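Local coordinates for dual specificity protein phosphatase 18 (Homo sapiens, PDB 2ESB), which removes phosphate from tyrosine, serine and threonine residues of proteins, preferring phosphotyrosine and doubly phosphorylated MAP-kinase peptides over phosphothreonine peptides, at residues Gly32-Ala35 with Leu39-Ser42; Met67-Ala72 with Ser77-Phe82; Thr100-Ala105 with Ala112-Ala117. One frame throughout, in Å; residues are numbered along the deposited sequence.

Interaction 1: residues Gly32-Ala35 with Leu39-Ser42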
loop_
_atom_site.group_PDB
_atom_site.type_symbol
_atom_site.label_atom_id
_atom_site.label_comp_id
_atom_site.label_asym_id
_atom_site.label_seq_id
_atom_site.Cartn_x
_atom_site.Cartn_y
_atom_site.Cartn_z
ATOM N N GLY A 32 -0.578 12.335 -2.218
ATOM C CA GLY A 32 -0.403 13.270 -1.120
ATOM C C GLY A 32 -1.396 14.413 -1.051
ATOM O O GLY A 32 -1.670 14.936 0.029
ATOM N N VAL A 33 -1.933 14.819 -2.197
ATOM C CA VAL A 33 -2.896 15.907 -2.210
ATOM C C VAL A 33 -4.180 15.528 -1.472
ATOM O O VAL A 33 -4.651 16.245 -0.581
ATOM C CB VAL A 33 -3.282 16.292 -3.647
ATOM C CG1 VAL A 33 -4.258 17.457 -3.620
ATOM C CG2 VAL A 33 -2.037 16.640 -4.447
ATOM N N ALA A 34 -4.740 14.392 -1.857
ATOM C CA ALA A 34 -5.977 13.910 -1.275
ATOM C C ALA A 34 -5.842 13.663 0.214
ATOM O O ALA A 34 -6.781 13.892 0.973
ATOM C CB ALA A 34 -6.407 12.630 -1.982
ATOM N N ALA A 35 -4.660 13.211 0.619
ATOM C CA ALA A 35 -4.378 12.888 2.010
ATOM C C ALA A 35 -4.509 14.069 2.972
ATOM O O ALA A 35 -4.622 13.872 4.175
ATOM C CB ALA A 35 -2.984 12.279 2.118
ATOM N N LEU A 39 -12.217 17.544 3.766
ATOM C CA LEU A 39 -13.554 17.099 3.379
ATOM C C LEU A 39 -13.581 15.670 2.875
ATOM O O LEU A 39 -14.493 14.905 3.189
ATOM C CB LEU A 39 -14.132 18.014 2.297
ATOM C CG LEU A 39 -14.633 19.373 2.779
ATOM C CD1 LEU A 39 -15.184 20.159 1.594
ATOM C CD2 LEU A 39 -15.703 19.175 3.836
ATOM N N MET A 40 -12.575 15.319 2.085
ATOM C CA MET A 40 -12.482 13.991 1.524
ATOM C C MET A 40 -12.246 12.955 2.613
ATOM O O MET A 40 -12.765 11.842 2.549
ATOM C CB MET A 40 -11.352 13.942 0.503
ATOM C CG MET A 40 -11.442 12.753 -0.424
ATOM S SD MET A 40 -10.387 12.989 -1.844
ATOM C CE MET A 40 -11.367 14.138 -2.763
ATOM N N LEU A 41 -11.447 13.317 3.608
ATOM C CA LEU A 41 -11.176 12.401 4.708
ATOM C C LEU A 41 -12.455 12.178 5.518
ATOM O O LEU A 41 -12.842 11.041 5.804
ATOM C CB LEU A 41 -10.084 12.968 5.621
ATOM C CG LEU A 41 -8.698 13.104 4.982
ATOM C CD1 LEU A 41 -7.766 13.801 5.950
ATOM C CD2 LEU A 41 -8.156 11.728 4.590
ATOM N N SER A 42 -13.127 13.261 5.889
ATOM C CA SER A 42 -14.336 13.099 6.684
ATOM C C SER A 42 -15.472 12.424 5.911
ATOM O O SER A 42 -16.184 11.577 6.460
ATOM C CB SER A 42 -14.795 14.453 7.247
ATOM O OG SER A 42 -14.993 15.396 6.219
#

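Interaction 2: residues Met67-Ala72 with Ser77-Phe82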
loop_
_atom_site.group_PDB
_atom_site.type_symbol
_atom_site.label_atom_id
_atom_site.label_comp_id
_atom_site.label_asym_id
_atom_site.label_seq_id
_atom_site.Cartn_x
_atom_site.Cartn_y
_atom_site.Cartn_z
ATOM N N MET A 67 0.363 8.672 11.209
ATOM C CA MET A 67 1.657 8.061 11.474
ATOM C C MET A 67 2.440 8.099 10.170
ATOM O O MET A 67 1.873 8.310 9.094
ATOM C CB MET A 67 1.524 6.617 11.967
ATOM C CG MET A 67 1.202 5.606 10.890
ATOM S SD MET A 67 1.214 3.944 11.594
ATOM C CE MET A 67 2.996 3.639 11.537
ATOM N N GLN A 68 3.744 7.893 10.258
ATOM C CA GLN A 68 4.566 7.937 9.065
ATOM C C GLN A 68 5.580 6.815 9.032
ATOM O O GLN A 68 6.189 6.478 10.054
ATOM C CB GLN A 68 5.279 9.288 8.994
ATOM C CG GLN A 68 6.028 9.554 7.698
ATOM C CD GLN A 68 6.208 11.038 7.450
ATOM O OE1 GLN A 68 5.719 11.871 8.218
ATOM N NE2 GLN A 68 6.898 11.379 6.371
ATOM N N VAL A 69 5.724 6.228 7.846
ATOM C CA VAL A 69 6.677 5.150 7.574
ATOM C C VAL A 69 7.612 5.858 6.604
ATOM O O VAL A 69 7.339 5.925 5.402
ATOM C CB VAL A 69 5.987 3.969 6.876
ATOM C CG1 VAL A 69 6.996 2.840 6.611
ATOM C CG2 VAL A 69 4.849 3.482 7.741
ATOM N N PRO A 70 8.730 6.397 7.119
ATOM C CA PRO A 70 9.721 7.137 6.335
ATOM C C PRO A 70 10.599 6.362 5.363
ATOM O O PRO A 70 11.750 6.061 5.674
ATOM C CB PRO A 70 10.538 7.838 7.419
ATOM C CG PRO A 70 10.621 6.770 8.467
ATOM C CD PRO A 70 9.190 6.238 8.516
ATOM N N VAL A 71 10.060 6.044 4.189
ATOM C CA VAL A 71 10.841 5.346 3.172
ATOM C C VAL A 71 10.791 6.120 1.872
ATOM O O VAL A 71 9.789 6.761 1.553
ATOM C CB VAL A 71 10.327 3.916 2.904
ATOM C CG1 VAL A 71 10.452 3.068 4.173
ATOM C CG2 VAL A 71 8.897 3.963 2.432
ATOM N N ALA A 72 11.901 6.094 1.146
ATOM C CA ALA A 72 11.989 6.754 -0.138
ATOM C C ALA A 72 11.492 5.717 -1.136
ATOM O O ALA A 72 11.473 4.520 -0.832
ATOM C CB ALA A 72 13.445 7.124 -0.440
ATOM N N SER A 77 15.070 0.647 -0.489
ATOM C CA SER A 77 14.351 0.911 0.752
ATOM C C SER A 77 13.699 -0.353 1.310
ATOM O O SER A 77 12.991 -1.068 0.599
ATOM C CB SER A 77 13.289 1.990 0.522
ATOM O OG SER A 77 13.904 3.224 0.218
ATOM N N ARG A 78 13.926 -0.611 2.593
ATOM C CA ARG A 78 13.376 -1.790 3.247
ATOM C C ARG A 78 11.917 -1.641 3.689
ATOM O O ARG A 78 11.612 -1.730 4.881
ATOM C CB ARG A 78 14.237 -2.156 4.460
ATOM C CG ARG A 78 15.683 -2.487 4.118
ATOM C CD ARG A 78 16.467 -2.833 5.383
ATOM N NE ARG A 78 15.900 -3.989 6.079
ATOM C CZ ARG A 78 15.784 -5.198 5.536
ATOM N NH1 ARG A 78 16.197 -5.413 4.293
ATOM N NH2 ARG A 78 15.248 -6.196 6.228
ATOM N N LEU A 79 11.015 -1.427 2.736
ATOM C CA LEU A 79 9.604 -1.290 3.070
ATOM C C LEU A 79 9.152 -2.582 3.720
ATOM O O LEU A 79 8.246 -2.584 4.557
ATOM C CB LEU A 79 8.757 -1.062 1.819
ATOM C CG LEU A 79 7.868 0.176 1.721
ATOM C CD1 LEU A 79 6.883 -0.063 0.588
ATOM C CD2 LEU A 79 7.126 0.454 3.028
ATOM N N CYS A 80 9.785 -3.683 3.320
ATOM C CA CYS A 80 9.461 -5.005 3.854
ATOM C C CYS A 80 9.454 -5.063 5.380
ATOM O O CYS A 80 8.692 -5.841 5.960
ATOM C CB CYS A 80 10.427 -6.063 3.306
ATOM S SG CYS A 80 12.166 -5.696 3.594
ATOM N N ASP A 81 10.279 -4.250 6.043
ATOM C CA ASP A 81 10.282 -4.273 7.514
ATOM C C ASP A 81 8.953 -3.800 8.090
ATOM O O ASP A 81 8.646 -4.037 9.261
ATOM C CB ASP A 81 11.410 -3.416 8.084
ATOM C CG ASP A 81 12.780 -3.907 7.663
ATOM O OD1 ASP A 81 12.913 -5.110 7.357
ATOM O OD2 ASP A 81 13.722 -3.093 7.647
ATOM N N PHE A 82 8.146 -3.146 7.265
ATOM C CA PHE A 82 6.860 -2.665 7.735
ATOM C C PHE A 82 5.659 -3.486 7.263
ATOM O O PHE A 82 4.539 -3.209 7.676
ATOM C CB PHE A 82 6.661 -1.198 7.332
ATOM C CG PHE A 82 7.646 -0.267 7.966
ATOM C CD1 PHE A 82 8.871 -0.016 7.362
ATOM C CD2 PHE A 82 7.358 0.342 9.182
ATOM C CE1 PHE A 82 9.800 0.833 7.963
ATOM C CE2 PHE A 82 8.280 1.195 9.795
ATOM C CZ PHE A 82 9.503 1.439 9.183
HETATM O O HOH W 1 14.326 5.112 2.611
#

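Interaction 3: residues Thr100-Ala105 with Ala112-Ala117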
loop_
_atom_site.group_PDB
_atom_site.type_symbol
_atom_site.label_atom_id
_atom_site.label_comp_id
_atom_site.label_asym_id
_atom_site.label_seq_id
_atom_site.Cartn_x
_atom_site.Cartn_y
_atom_site.Cartn_z
ATOM N N THR A 100 -8.812 3.134 7.238
ATOM C CA THR A 100 -7.453 3.593 7.025
ATOM C C THR A 100 -7.160 4.082 5.614
ATOM O O THR A 100 -7.596 3.474 4.635
ATOM C CB THR A 100 -6.457 2.446 7.337
ATOM O OG1 THR A 100 -6.667 1.973 8.677
ATOM C CG2 THR A 100 -5.021 2.912 7.186
ATOM N N LEU A 101 -6.425 5.194 5.527
ATOM C CA LEU A 101 -5.964 5.723 4.251
ATOM C C LEU A 101 -4.456 5.533 4.229
ATOM O O LEU A 101 -3.733 6.032 5.111
ATOM C CB LEU A 101 -6.250 7.229 4.073
ATOM C CG LEU A 101 -5.499 7.883 2.888
ATOM C CD1 LEU A 101 -5.988 7.302 1.542
ATOM C CD2 LEU A 101 -5.705 9.400 2.901
ATOM N N LEU A 102 -3.986 4.778 3.248
ATOM C CA LEU A 102 -2.560 4.584 3.044
ATOM C C LEU A 102 -2.239 5.544 1.906
ATOM O O LEU A 102 -2.923 5.512 0.894
ATOM C CB LEU A 102 -2.258 3.176 2.528
ATOM C CG LEU A 102 -1.968 2.032 3.483
ATOM C CD1 LEU A 102 -1.885 0.731 2.675
ATOM C CD2 LEU A 102 -0.657 2.320 4.233
ATOM N N HIS A 103 -1.217 6.386 2.055
ATOM C CA HIS A 103 -0.833 7.283 0.968
ATOM C C HIS A 103 0.676 7.499 0.958
ATOM O O HIS A 103 1.374 7.223 1.934
ATOM C CB HIS A 103 -1.529 8.646 1.094
ATOM C CG HIS A 103 -0.886 9.574 2.083
ATOM N ND1 HIS A 103 0.144 10.426 1.745
ATOM C CD2 HIS A 103 -1.142 9.795 3.398
ATOM C CE1 HIS A 103 0.490 11.137 2.805
ATOM N NE2 HIS A 103 -0.274 10.775 3.820
ATOM N N CYS A 104 1.179 7.961 -0.174
ATOM C CA CYS A 104 2.587 8.288 -0.295
ATOM C C CYS A 104 2.564 9.598 -1.088
ATOM O O CYS A 104 1.667 10.423 -0.861
ATOM C CB CYS A 104 3.377 7.150 -0.976
ATOM S SG CYS A 104 2.698 6.442 -2.499
ATOM N N ALA A 105 3.510 9.834 -1.987
ATOM C CA ALA A 105 3.465 11.092 -2.729
ATOM C C ALA A 105 2.477 11.003 -3.889
ATOM O O ALA A 105 1.611 11.867 -4.045
ATOM C CB ALA A 105 4.867 11.472 -3.239
ATOM N N ALA A 112 1.095 1.557 -2.359
ATOM C CA ALA A 112 0.559 0.397 -3.065
ATOM C C ALA A 112 1.190 -0.905 -2.581
ATOM O O ALA A 112 0.503 -1.912 -2.416
ATOM C CB ALA A 112 0.762 0.552 -4.572
ATOM N N ALA A 113 2.495 -0.884 -2.344
ATOM C CA ALA A 113 3.197 -2.078 -1.880
ATOM C C ALA A 113 2.695 -2.526 -0.513
ATOM O O ALA A 113 2.522 -3.727 -0.270
ATOM C CB ALA A 113 4.705 -1.817 -1.824
ATOM N N LEU A 114 2.460 -1.576 0.391
ATOM C CA LEU A 114 1.965 -1.954 1.716
ATOM C C LEU A 114 0.551 -2.514 1.608
ATOM O O LEU A 114 0.172 -3.427 2.349
ATOM C CB LEU A 114 1.994 -0.762 2.680
ATOM C CG LEU A 114 3.403 -0.332 3.113
ATOM C CD1 LEU A 114 3.315 0.598 4.299
ATOM C CD2 LEU A 114 4.224 -1.551 3.507
ATOM N N CYS A 115 -0.226 -1.967 0.677
ATOM C CA CYS A 115 -1.583 -2.442 0.462
ATOM C C CYS A 115 -1.545 -3.905 -0.000
ATOM O O CYS A 115 -2.311 -4.733 0.495
ATOM C CB CYS A 115 -2.292 -1.582 -0.582
ATOM S SG CYS A 115 -3.952 -2.212 -1.027
ATOM N N LEU A 116 -0.651 -4.223 -0.941
ATOM C CA LEU A 116 -0.539 -5.596 -1.430
ATOM C C LEU A 116 -0.178 -6.549 -0.294
ATOM O O LEU A 116 -0.737 -7.642 -0.195
ATOM C CB LEU A 116 0.513 -5.707 -2.547
ATOM C CG LEU A 116 0.251 -4.885 -3.814
ATOM C CD1 LEU A 116 1.352 -5.158 -4.834
ATOM C CD2 LEU A 116 -1.123 -5.235 -4.397
ATOM N N ALA A 117 0.743 -6.130 0.572
ATOM C CA ALA A 117 1.148 -6.973 1.687
ATOM C C ALA A 117 -0.042 -7.225 2.599
ATOM O O ALA A 117 -0.268 -8.352 3.055
ATOM C CB ALA A 117 2.297 -6.310 2.482
#

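Interaction 1: residues Gly32-Ala35 with Leu39-Ser42
Met-40 reaches across to Ala-34, its sulfur SD lying 4.0 Å from Ala-34 CB. CG anti to the backbone N (chi1 -162°) and a nearly extended chi2 carry SD out to the alanine methyl; the bend at chi3 turns only the terminal CE. Leu-20 touches both Ala-34 and Met-40 and adds a third apolar partner to this pair. The backbone of both segments is tied down by asparagine side chains close by in sequence: Asn-37 OD1 receives the N-H of Met-40, and Asn-31 OD1 that of Ala-34. The contact joins the loop that leaves strand 27-30 of the central sheet to the short helix 38-43 that follows it, near one end of the alpha/beta catalytic domain of a dual specificity phosphatase. One residue further along this helix, Leu-41 turns its isobutyl end toward backbone oxygen instead of a side chain. Its CD1 comes within 3.6 Å of Ala-35 O, while CD2 lies 4.2 Å from the same oxygen, so CD1 makes the closer approach to the carbonyl at the end of residues 32-35. Beyond the two segments Leu-41 also packs on Ile-64 and on Leu-101 of strand 100-103. The methyl of Ala-35 points away from the helix and rests on Leu-101 and His-103.

Interaction 2: residues Met67-Ala72 with Ser77-Phe82
Ser-77 OG is gripped twice by the backbone of Ala-72, once directly and once through water: it donates to Ala-72 O at 2.9 Å and accepts from a water at 3.1 Å, which in turn takes the N-H of Ala-72. The hydroxyl approaches from above the carbonyl plane, 43° out of it. These bonds close the loop between strand 65-68 and helix 83-95, the connection that in dual specificity phosphatases generally carries the general acid. Inverse gamma turns centred on Pro-70 and Arg-78 kink its two arms. Away from this polar end the contact is apolar. Val-69 CG1, anti to the backbone N (chi1 -179°), sits over the centre of the Phe-82 ring in a CH-pi contact, 3.4 Å from the centroid and 9° off the normal. An alanine in place of Phe-82 would strip this cover from Val-69 CG1 and would probably open a gap beside Val-71 CG1, which approaches the ring obliquely. Val-71 also hands its carbonyl oxygen to Arg-110 NH1. Its other methyl meets Leu-79, the two side chains crossing at about a right angle, with Val-71 CG2 4.0 Å from Leu-79 CD2.

Interaction 3: residues Thr100-Ala105 with Ala112-Ala117
This is a small, fully buried apolar contact between a strand and a helix at the centre of the domain, where Leu-102 of strand 100-103 packs against helix 110-122. The two elements flank the phosphate-binding loop of the protein tyrosine phosphatases, the HCX5R signature, which here runs from His-103 and Cys-104 to Arg-110; Cys-104 is the predicted phosphocysteine nucleophile. One methyl does most of the work. Leu-102 CD1 comes to 3.7 Å from Cys-115 N, so it presses on the helix backbone as well as on side chains. Around it stand Cys-115 CB at 4.0 Å and Leu-114 CB at 4.2 Å, and the methyl thus lies against two successive residues of the helix. Leu-102 already leaves the strand toward the helix; its chi1 is well off a staggered value (-91°), and the extended chi2 carries CD1 onto the helix backbone. Ile-50 of the neighbouring strand and Ile-90 of helix 83-95 also touch Leu-102, filling out the core between sheet and helices. Further along, the Cys-104 side chain leaves the backbone on the helix side and touches Arg-110 and Ser-111. Ala-105 N makes a weak hydrogen bond to a sulfonate oxygen of a bound buffer molecule, consistent with an anion site. His-103 points away from the helix, and its ring is held by two bonds: NE2 to Asn-58 ND2, and ND1 to Cys-104 O at 3.0 Å, nearly straight at 170° and in the ring plane.

How the interactions relate
Interactions 1 and 3 are both buried, 3 at the heart of the domain and 1 near its edge, while interaction 2 is partly open to solvent. Both outer contacts touch the central one. Gly-32 N probably hydrogen-bonds to Ala-105 O, 2.9 Å away, which ties the loop of interaction 1 to the phosphate-binding loop. Across the sheet, Leu-79 of interaction 2 packs on helix 110-122, its CD2 3.6 Å from Leu-114 CD2. Interactions 1 and 2 do not meet, their nearest atoms being about 9 Å apart. Chemistry follows place: only interaction 2 has a hydrogen bond and a water between its segments, whereas interactions 1 and 3 are joined by apolar groups, in part against backbone atoms.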